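PDB 2WMF: fucolectin-related protein from Streptococcus pneumoniae, which probably hydrolyses host blood-group carbohydrate antigens, as a family 98 glycoside hydrolase from a pneumococcus. Local coordinates for residues Trp238-Trp247 against Met274-Val282; Asn453-Pro464 against Arg529-Thr539. All coordinates share one frame; numbering follows the deposited sequence.

Contact 1 (Trp238-Trp247 against Met274-Val282); sequences WGSSTDTWKW and MIAMEMMNV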
loop_
_atom_site.group_PDB
_atom_site.type_symbol
_atom_site.label_atom_id
_atom_site.label_comp_id
_atom_site.label_asym_id
_atom_site.label_seq_id
_atom_site.Cartn_x
_atom_site.Cartn_y
_atom_site.Cartn_z
ATOM N N TRP A 238 0.344 -10.949 -2.248
ATOM C CA TRP A 238 -0.417 -10.134 -1.298
ATOM C C TRP A 238 -0.257 -8.649 -1.621
ATOM O O TRP A 238 0.667 -8.242 -2.344
ATOM C CB TRP A 238 -0.034 -10.418 0.168
ATOM C CG TRP A 238 1.281 -9.865 0.669
ATOM C CD1 TRP A 238 2.522 -10.402 0.498
ATOM C CD2 TRP A 238 1.457 -8.726 1.526
ATOM N NE1 TRP A 238 3.468 -9.652 1.173
ATOM C CE2 TRP A 238 2.835 -8.590 1.775
ATOM C CE3 TRP A 238 0.583 -7.792 2.082
ATOM C CZ2 TRP A 238 3.355 -7.582 2.596
ATOM C CZ3 TRP A 238 1.113 -6.784 2.860
ATOM C CH2 TRP A 238 2.485 -6.691 3.122
ATOM N N GLY A 239 -1.086 -7.829 -0.986
ATOM C CA GLY A 239 -0.910 -6.399 -1.115
ATOM C C GLY A 239 -1.817 -5.602 -0.211
ATOM O O GLY A 239 -2.107 -6.042 0.913
ATOM N N SER A 240 -2.231 -4.432 -0.706
ATOM C CA SER A 240 -2.936 -3.437 0.104
ATOM C C SER A 240 -3.901 -2.604 -0.675
ATOM O O SER A 240 -3.686 -2.310 -1.858
ATOM C CB SER A 240 -1.891 -2.461 0.703
ATOM O OG SER A 240 -1.006 -1.964 -0.326
ATOM N N SER A 241 -4.967 -2.183 0.027
ATOM C CA SER A 241 -5.719 -0.992 -0.353
ATOM C C SER A 241 -5.323 0.069 0.664
ATOM O O SER A 241 -5.656 -0.024 1.838
ATOM C CB SER A 241 -7.229 -1.182 -0.282
ATOM O OG SER A 241 -7.888 0.064 -0.429
ATOM N N THR A 242 -4.599 1.064 0.197
ATOM C CA THR A 242 -4.093 2.172 1.021
ATOM C C THR A 242 -5.199 3.234 1.020
ATOM O O THR A 242 -5.476 3.827 -0.033
ATOM C CB THR A 242 -2.784 2.765 0.431
ATOM O OG1 THR A 242 -1.724 1.819 0.536
ATOM C CG2 THR A 242 -2.383 4.041 1.143
ATOM N N ASP A 243 -5.816 3.470 2.190
ATOM C CA ASP A 243 -7.055 4.260 2.236
ATOM C C ASP A 243 -6.868 5.567 2.999
ATOM O O ASP A 243 -6.703 5.552 4.219
ATOM C CB ASP A 243 -8.207 3.439 2.830
ATOM C CG ASP A 243 -9.542 4.162 2.786
ATOM O OD1 ASP A 243 -9.614 5.253 2.182
ATOM O OD2 ASP A 243 -10.510 3.568 3.324
ATOM N N THR A 244 -6.966 6.677 2.283
ATOM C CA THR A 244 -6.763 8.019 2.901
ATOM C C THR A 244 -7.974 8.436 3.773
ATOM O O THR A 244 -7.880 9.407 4.520
ATOM C CB THR A 244 -6.462 9.097 1.878
ATOM O OG1 THR A 244 -7.564 9.237 0.987
ATOM C CG2 THR A 244 -5.139 8.761 1.070
ATOM N N TRP A 245 -9.075 7.672 3.697
ATOM C CA TRP A 245 -10.169 7.829 4.674
ATOM C C TRP A 245 -9.662 7.599 6.106
ATOM O O TRP A 245 -10.304 8.040 7.070
ATOM C CB TRP A 245 -11.344 6.880 4.386
ATOM C CG TRP A 245 -12.345 7.331 3.368
ATOM C CD1 TRP A 245 -12.463 6.917 2.072
ATOM C CD2 TRP A 245 -13.431 8.239 3.594
ATOM N NE1 TRP A 245 -13.530 7.526 1.472
ATOM C CE2 TRP A 245 -14.170 8.319 2.386
ATOM C CE3 TRP A 245 -13.862 8.971 4.691
ATOM C CZ2 TRP A 245 -15.293 9.153 2.236
ATOM C CZ3 TRP A 245 -15.001 9.787 4.553
ATOM C CH2 TRP A 245 -15.684 9.874 3.319
ATOM N N LYS A 246 -8.526 6.907 6.276
ATOM C CA LYS A 246 -7.941 6.795 7.647
ATOM C C LYS A 246 -7.777 8.193 8.291
ATOM O O LYS A 246 -7.903 8.340 9.543
ATOM C CB LYS A 246 -6.629 6.016 7.661
ATOM C CG LYS A 246 -5.382 6.754 7.137
ATOM C CD LYS A 246 -4.099 5.975 7.385
ATOM C CE LYS A 246 -4.070 4.622 6.710
ATOM N NZ LYS A 246 -4.195 4.650 5.223
ATOM N N TRP A 247 -7.450 9.179 7.460
ATOM C CA TRP A 247 -7.175 10.527 7.951
ATOM C C TRP A 247 -8.460 11.095 8.618
ATOM O O TRP A 247 -8.420 11.695 9.714
ATOM C CB TRP A 247 -6.636 11.430 6.826
ATOM C CG TRP A 247 -5.788 12.581 7.269
ATOM C CD1 TRP A 247 -6.163 13.872 7.327
ATOM C CD2 TRP A 247 -4.409 12.547 7.658
ATOM N NE1 TRP A 247 -5.110 14.681 7.732
ATOM C CE2 TRP A 247 -4.026 13.873 7.981
ATOM C CE3 TRP A 247 -3.447 11.526 7.750
ATOM C CZ2 TRP A 247 -2.714 14.198 8.355
ATOM C CZ3 TRP A 247 -2.162 11.859 8.146
ATOM C CH2 TRP A 247 -1.811 13.164 8.456
ATOM N N MET A 274 3.326 10.196 2.123
ATOM C CA MET A 274 2.969 9.186 3.117
ATOM C C MET A 274 2.181 8.012 2.488
ATOM O O MET A 274 2.271 6.871 2.965
ATOM C CB MET A 274 2.192 9.782 4.290
ATOM C CG MET A 274 1.782 8.775 5.376
ATOM S SD MET A 274 0.972 9.649 6.767
ATOM C CE MET A 274 0.179 8.240 7.548
ATOM N N ILE A 275 1.404 8.299 1.452
ATOM C CA ILE A 275 0.757 7.238 0.659
ATOM C C ILE A 275 1.855 6.250 0.127
ATOM O O ILE A 275 1.754 5.008 0.249
ATOM C CB ILE A 275 -0.038 7.788 -0.509
ATOM C CG1 ILE A 275 -1.205 8.662 -0.034
ATOM C CG2 ILE A 275 -0.645 6.650 -1.350
ATOM C CD1 ILE A 275 -1.756 9.548 -1.142
ATOM N N ALA A 276 2.918 6.847 -0.423
ATOM C CA ALA A 276 4.097 6.073 -0.870
ATOM C C ALA A 276 4.788 5.295 0.251
ATOM O O ALA A 276 5.252 4.145 0.037
ATOM C CB ALA A 276 5.075 6.957 -1.624
ATOM N N MET A 277 4.865 5.888 1.441
ATOM C CA MET A 277 5.435 5.163 2.582
ATOM C C MET A 277 4.598 3.913 2.964
ATOM O O MET A 277 5.151 2.836 3.277
ATOM C CB MET A 277 5.605 6.108 3.758
ATOM C CG MET A 277 6.663 7.193 3.459
ATOM S SD MET A 277 6.506 8.774 4.379
ATOM C CE MET A 277 6.282 8.142 5.960
ATOM N N GLU A 278 3.265 4.030 2.925
ATOM C CA GLU A 278 2.388 2.865 3.072
ATOM C C GLU A 278 2.685 1.786 1.977
ATOM O O GLU A 278 2.733 0.601 2.287
ATOM C CB GLU A 278 0.898 3.260 3.094
ATOM C CG GLU A 278 0.490 4.290 4.132
ATOM C CD GLU A 278 -0.990 4.268 4.404
ATOM O OE1 GLU A 278 -1.582 3.174 4.431
ATOM O OE2 GLU A 278 -1.603 5.354 4.552
ATOM N N MET A 279 2.898 2.225 0.733
ATOM C CA MET A 279 3.268 1.284 -0.322
ATOM C C MET A 279 4.627 0.634 -0.005
ATOM O O MET A 279 4.815 -0.563 -0.229
ATOM C CB MET A 279 3.361 1.962 -1.699
ATOM C CG MET A 279 2.028 2.632 -2.156
ATOM S SD MET A 279 2.283 3.682 -3.625
ATOM C CE MET A 279 2.641 2.476 -4.907
ATOM N N MET A 280 5.583 1.423 0.518
ATOM C CA MET A 280 6.871 0.852 0.914
ATOM C C MET A 280 6.764 -0.290 1.945
ATOM O O MET A 280 7.484 -1.243 1.859
ATOM C CB MET A 280 7.780 1.936 1.475
ATOM C CG MET A 280 9.205 1.471 1.722
ATOM S SD MET A 280 10.269 2.720 2.492
ATOM C CE MET A 280 10.540 3.801 1.095
ATOM N N ASN A 281 5.847 -0.194 2.917
ATOM C CA ASN A 281 5.620 -1.256 3.884
ATOM C C ASN A 281 5.224 -2.560 3.204
ATOM O O ASN A 281 5.568 -3.645 3.694
ATOM C CB ASN A 281 4.489 -0.844 4.844
ATOM C CG ASN A 281 4.921 0.188 5.884
ATOM O OD1 ASN A 281 6.078 0.637 5.931
ATOM N ND2 ASN A 281 3.947 0.610 6.698
ATOM N N VAL A 282 4.457 -2.417 2.131
ATOM C CA VAL A 282 3.955 -3.583 1.354
ATOM C C VAL A 282 5.115 -4.142 0.504
ATOM O O VAL A 282 5.473 -5.346 0.621
ATOM C CB VAL A 282 2.727 -3.194 0.520
ATOM C CG1 VAL A 282 2.386 -4.294 -0.486
ATOM C CG2 VAL A 282 1.512 -2.879 1.480
HETATM O O HOH W 1 -1.768 0.737 3.140
#
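In the (beta/alpha)8 barrel of this family 98 module, the seventh strand runs out into a short helix where Lys246 meets Glu278, a carboxylate carried by the helix 272-283 that leads on to the eighth strand. Strand 238-243 and helix 274-282 lie nearly antiparallel, 162° between their directions. Lys246 and Glu278 reach toward each other from their own helices. NZ of Lys246 sits 2.8 Å from OE2 of Glu278, on the syn lone pair, with a weaker bond to OE1. Turns of about 60° at both chi3 and chi4 fold the lysine back, and NZ also gives a bond of 2.8 Å to Asp243 O, from above the carbonyl plane. A water spans Thr242 OG1 and Glu278 OE1, while Thr242 CG2 rests 3.5 Å from that same OE1. Toward the start of the strand, Val282 takes over: its CG2 lies 3.2 Å from Ser240 OG, and CG1 stands over one face of the Trp238 indole, toward the rim. At the other end Met274 SD makes an oblique Met-aromatic contact with Trp247, 4.1 Å from CZ3. Asn213 bonds to both Lys246 NZ and Glu278 OE1, so these buried polar atoms are met and the carboxylate's rotation is fixed.

Contact 2 (Asn453-Pro464 against Arg529-Thr539); sequences NNTKSLSLDLTP and RTTTLTLSGHT. Unlike the reference sequence in segment 529-539: Ser536 (reference Lys).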
loop_
_atom_site.group_PDB
_atom_site.type_symbol
_atom_site.label_atom_id
_atom_site.label_comp_id
_atom_site.label_asym_id
_atom_site.label_seq_id
_atom_site.Cartn_x
_atom_site.Cartn_y
_atom_site.Cartn_z
ATOM N N ASN A 453 32.535 -0.426 0.545
ATOM C CA ASN A 453 33.470 0.669 0.831
ATOM C C ASN A 453 33.272 1.918 -0.068
ATOM O O ASN A 453 34.175 2.798 -0.099
ATOM C CB ASN A 453 34.905 0.160 0.837
ATOM C CG ASN A 453 35.447 -0.083 -0.550
ATOM O OD1 ASN A 453 34.681 -0.095 -1.526
ATOM N ND2 ASN A 453 36.788 -0.293 -0.668
ATOM N N ASN A 454 32.097 2.056 -0.718
ATOM C CA ASN A 454 31.717 3.338 -1.377
ATOM C C ASN A 454 31.796 4.486 -0.336
ATOM O O ASN A 454 32.285 5.588 -0.635
ATOM C CB ASN A 454 30.338 3.245 -2.025
ATOM C CG ASN A 454 30.318 2.314 -3.227
ATOM O OD1 ASN A 454 29.645 1.256 -3.223
ATOM N ND2 ASN A 454 31.064 2.679 -4.265
ATOM N N THR A 455 31.312 4.185 0.871
ATOM C CA THR A 455 31.396 5.059 2.045
ATOM C C THR A 455 31.295 4.223 3.301
ATOM O O THR A 455 30.767 3.136 3.285
ATOM C CB THR A 455 30.321 6.185 1.973
ATOM O OG1 THR A 455 30.693 7.276 2.838
ATOM C CG2 THR A 455 28.967 5.674 2.307
ATOM N N LYS A 456 31.779 4.730 4.438
ATOM C CA LYS A 456 31.695 3.966 5.675
ATOM C C LYS A 456 30.296 4.018 6.277
ATOM O O LYS A 456 29.746 2.975 6.704
ATOM C CB LYS A 456 32.687 4.487 6.707
ATOM C CG LYS A 456 32.810 3.574 7.875
ATOM C CD LYS A 456 33.905 4.058 8.774
ATOM C CE LYS A 456 34.283 3.000 9.800
ATOM N NZ LYS A 456 33.123 2.171 10.255
ATOM N N SER A 457 29.726 5.221 6.359
ATOM C CA SER A 457 28.377 5.356 6.847
ATOM C C SER A 457 27.686 6.494 6.136
ATOM O O SER A 457 28.311 7.330 5.501
ATOM C CB SER A 457 28.335 5.533 8.359
ATOM O OG SER A 457 28.866 6.787 8.708
ATOM N N LEU A 458 26.358 6.464 6.185
ATOM C CA LEU A 458 25.529 7.470 5.525
ATOM C C LEU A 458 24.491 7.902 6.546
ATOM O O LEU A 458 23.790 7.080 7.126
ATOM C CB LEU A 458 24.899 6.872 4.262
ATOM C CG LEU A 458 24.038 7.756 3.377
ATOM C CD1 LEU A 458 23.984 7.185 1.962
ATOM C CD2 LEU A 458 22.609 7.871 3.912
ATOM N N SER A 459 24.440 9.187 6.814
ATOM C CA SER A 459 23.395 9.723 7.671
ATOM C C SER A 459 22.357 10.566 6.920
ATOM O O SER A 459 22.648 11.198 5.909
ATOM C CB SER A 459 24.077 10.606 8.719
ATOM O OG SER A 459 24.907 9.798 9.551
ATOM N N LEU A 460 21.142 10.623 7.490
ATOM C CA LEU A 460 20.057 11.436 6.948
ATOM C C LEU A 460 19.331 12.166 8.079
ATOM O O LEU A 460 19.076 11.573 9.165
ATOM C CB LEU A 460 19.014 10.588 6.170
ATOM C CG LEU A 460 19.477 10.047 4.823
ATOM C CD1 LEU A 460 18.590 8.876 4.385
ATOM C CD2 LEU A 460 19.329 11.195 3.817
ATOM N N ASP A 461 18.990 13.426 7.801
ATOM C CA ASP A 461 18.080 14.220 8.612
ATOM C C ASP A 461 16.872 14.435 7.732
ATOM O O ASP A 461 16.984 14.983 6.620
ATOM C CB ASP A 461 18.730 15.532 9.066
ATOM C CG ASP A 461 17.861 16.345 10.007
ATOM O OD1 ASP A 461 16.934 15.817 10.616
ATOM O OD2 ASP A 461 18.150 17.567 10.137
ATOM N N LEU A 462 15.718 13.974 8.259
ATOM C CA LEU A 462 14.498 13.830 7.484
ATOM C C LEU A 462 13.338 14.580 8.148
ATOM O O LEU A 462 13.030 14.336 9.289
ATOM C CB LEU A 462 14.054 12.380 7.423
ATOM C CG LEU A 462 15.072 11.352 6.959
ATOM C CD1 LEU A 462 14.862 9.971 7.635
ATOM C CD2 LEU A 462 15.028 11.323 5.439
ATOM N N THR A 463 12.700 15.465 7.408
ATOM C CA THR A 463 11.480 16.073 7.887
ATOM C C THR A 463 10.339 15.079 7.763
ATOM O O THR A 463 10.449 14.079 7.029
ATOM C CB THR A 463 11.116 17.376 7.136
ATOM O OG1 THR A 463 10.683 17.080 5.792
ATOM C CG2 THR A 463 12.265 18.400 7.121
ATOM N N PRO A 464 9.219 15.338 8.460
ATOM C CA PRO A 464 8.086 14.475 8.246
ATOM C C PRO A 464 7.676 14.303 6.781
ATOM O O PRO A 464 7.812 15.213 5.979
ATOM C CB PRO A 464 6.972 15.133 9.071
ATOM C CG PRO A 464 7.710 15.837 10.214
ATOM C CD PRO A 464 8.980 16.341 9.542
ATOM N N ARG A 529 11.425 21.778 1.896
ATOM C CA ARG A 529 11.876 21.280 3.197
ATOM C C ARG A 529 13.243 20.619 2.928
ATOM O O ARG A 529 13.477 20.094 1.851
ATOM C CB ARG A 529 10.892 20.217 3.776
ATOM C CG ARG A 529 9.468 20.672 3.735
ATOM C CD ARG A 529 8.555 19.832 4.600
ATOM N NE ARG A 529 8.475 18.388 4.374
ATOM C CZ ARG A 529 7.834 17.792 3.358
ATOM N NH1 ARG A 529 7.722 16.476 3.346
ATOM N NH2 ARG A 529 7.344 18.482 2.324
ATOM N N THR A 530 14.095 20.588 3.940
ATOM C CA THR A 530 15.477 20.171 3.761
ATOM C C THR A 530 15.749 18.730 4.255
ATOM O O THR A 530 15.407 18.356 5.398
ATOM C CB THR A 530 16.425 21.105 4.529
ATOM O OG1 THR A 530 16.219 22.446 4.051
ATOM C CG2 THR A 530 17.886 20.690 4.264
ATOM N N THR A 531 16.364 17.930 3.387
ATOM C CA THR A 531 16.880 16.615 3.690
ATOM C C THR A 531 18.385 16.757 3.590
ATOM O O THR A 531 18.888 17.236 2.589
ATOM C CB THR A 531 16.417 15.557 2.665
ATOM O OG1 THR A 531 14.993 15.506 2.632
ATOM C CG2 THR A 531 16.990 14.184 3.027
ATOM N N THR A 532 19.082 16.381 4.665
ATOM C CA THR A 532 20.547 16.514 4.701
ATOM C C THR A 532 21.120 15.096 4.659
ATOM O O THR A 532 20.773 14.235 5.511
ATOM C CB THR A 532 21.010 17.234 5.965
ATOM O OG1 THR A 532 20.355 18.511 6.052
ATOM C CG2 THR A 532 22.550 17.389 5.957
ATOM N N LEU A 533 21.995 14.866 3.680
ATOM C CA LEU A 533 22.618 13.557 3.457
ATOM C C LEU A 533 24.134 13.697 3.672
ATOM O O LEU A 533 24.765 14.561 3.059
ATOM C CB LEU A 533 22.331 13.119 2.025
ATOM C CG LEU A 533 23.000 11.828 1.581
ATOM C CD1 LEU A 533 22.554 10.708 2.464
ATOM C CD2 LEU A 533 22.704 11.586 0.049
ATOM N N THR A 534 24.703 12.885 4.564
ATOM C CA THR A 534 26.113 12.967 4.900
ATOM C C THR A 534 26.775 11.602 4.686
ATOM O O THR A 534 26.341 10.588 5.235
ATOM C CB THR A 534 26.322 13.402 6.356
ATOM O OG1 THR A 534 25.555 14.579 6.626
ATOM C CG2 THR A 534 27.775 13.733 6.622
ATOM N N LEU A 535 27.794 11.578 3.828
ATOM C CA LEU A 535 28.559 10.362 3.553
ATOM C C LEU A 535 29.891 10.489 4.273
ATOM O O LEU A 535 30.688 11.383 3.950
ATOM C CB LEU A 535 28.813 10.199 2.062
ATOM C CG LEU A 535 27.617 10.142 1.131
ATOM C CD1 LEU A 535 28.085 10.043 -0.350
ATOM C CD2 LEU A 535 26.743 8.989 1.487
ATOM N N SER A 536 30.097 9.629 5.255
ATOM C CA SER A 536 31.296 9.640 6.064
ATOM C C SER A 536 32.214 8.586 5.542
ATOM O O SER A 536 31.847 7.424 5.452
ATOM C CB SER A 536 30.965 9.332 7.513
ATOM O OG SER A 536 32.101 9.430 8.353
ATOM N N GLY A 537 33.402 9.008 5.161
ATOM C CA GLY A 537 34.461 8.091 4.824
ATOM C C GLY A 537 34.246 7.703 3.411
ATOM O O GLY A 537 34.320 6.509 3.088
ATOM N N HIS A 538 33.909 8.677 2.571
ATOM C CA HIS A 538 33.707 8.408 1.161
ATOM C C HIS A 538 35.095 8.300 0.498
ATOM O O HIS A 538 35.846 9.290 0.391
ATOM C CB HIS A 538 32.820 9.456 0.490
ATOM C CG HIS A 538 32.325 9.024 -0.859
ATOM N ND1 HIS A 538 33.041 9.241 -2.020
ATOM C CD2 HIS A 538 31.220 8.322 -1.221
ATOM C CE1 HIS A 538 32.378 8.721 -3.043
ATOM N NE2 HIS A 538 31.275 8.150 -2.582
ATOM N N THR A 539 35.411 7.076 0.057
ATOM C CA THR A 539 36.819 6.612 -0.134
ATOM C C THR A 539 37.795 7.484 -0.943
ATOM O O THR A 539 38.929 7.740 -0.480
ATOM C CB THR A 539 36.858 5.182 -0.755
ATOM O OG1 THR A 539 35.777 5.037 -1.691
ATOM C CG2 THR A 539 36.732 4.130 0.329
HETATM O O HOH W 2 17.939 18.410 7.175
HETATM O O HOH W 3 13.668 16.116 4.775
#
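Leu458 presses its CD1 on Leu535 CD2 at 3.3 Å, a tight fit, the two side chains running alongside each other. Leu460 and Leu533 do likewise, Leu533 CD1 filling the hollow beside Leu460 CD2 at 3.5 Å; its approach to Leu458 is too close to trust in detail. Leu533 CG is anti to the backbone N (chi1 175°), and chi2 near 60° turns CD1 across to the partner strand. Thr531 CG2 continues the row, against Leu460 CD2 at 3.9 Å. These leucine pairs are the non-hydrogen-bonded ones of an antiparallel ladder, alternating with the hydrogen-bonded Ser457-Ser536, Ser459-Thr534 and Asp461-Thr532, whose small polar bumps stud the other face. There a water bridges Asp461 OD2, Thr532 OG1 and Thr530 O, while Asp461 OD1 turns to Gln445 and Asn443.

The ends are shaped differently. Lys456 and Ser457 both face Ser536 in a classic beta bulge, their two N atoms sharing Ser536 O, at 2.9 Å from Lys456 N. Beyond it, Gly537 turns with positive phi, and Asn454 O lies over one face of the His538 ring, toward its rim. At the far end Arg529 curls round Thr463: NE reaches OG1 at 2.9 Å and NH1 reaches Pro464 O at 2.9 Å, with Asn483 O as a further acceptor for NH1. Leu533 and Thr531 also touch Ile479 and Leu481 of strand 477-482 in a second antiparallel sheet, so the leucine face fills the interior between the two layers of a beta-sandwich.

Contact 1 lies near the centre of the chain and is wholly buried, whereas contact 2 sits about 27 Å away, centre to centre, and is only partly buried. They share no element: segments 238-247 and 274-282 pair a barrel strand with a following helix, while 453-464 and 529-539 are neighbouring strands of one antiparallel sheet. Backbone ladder bonds hold contact 2; in contact 1 side chains do the joining. Charge is handled differently too, a lysine-glutamate pair being enclosed in the barrel and an arginine serving backbone and hydroxyl oxygens at the sheet's end. Their nearest atoms are about 6 Å apart without touching, and Tyr467 and Tyr434, from the other sheet of the sandwich, meet helix 272-283 of contact 1.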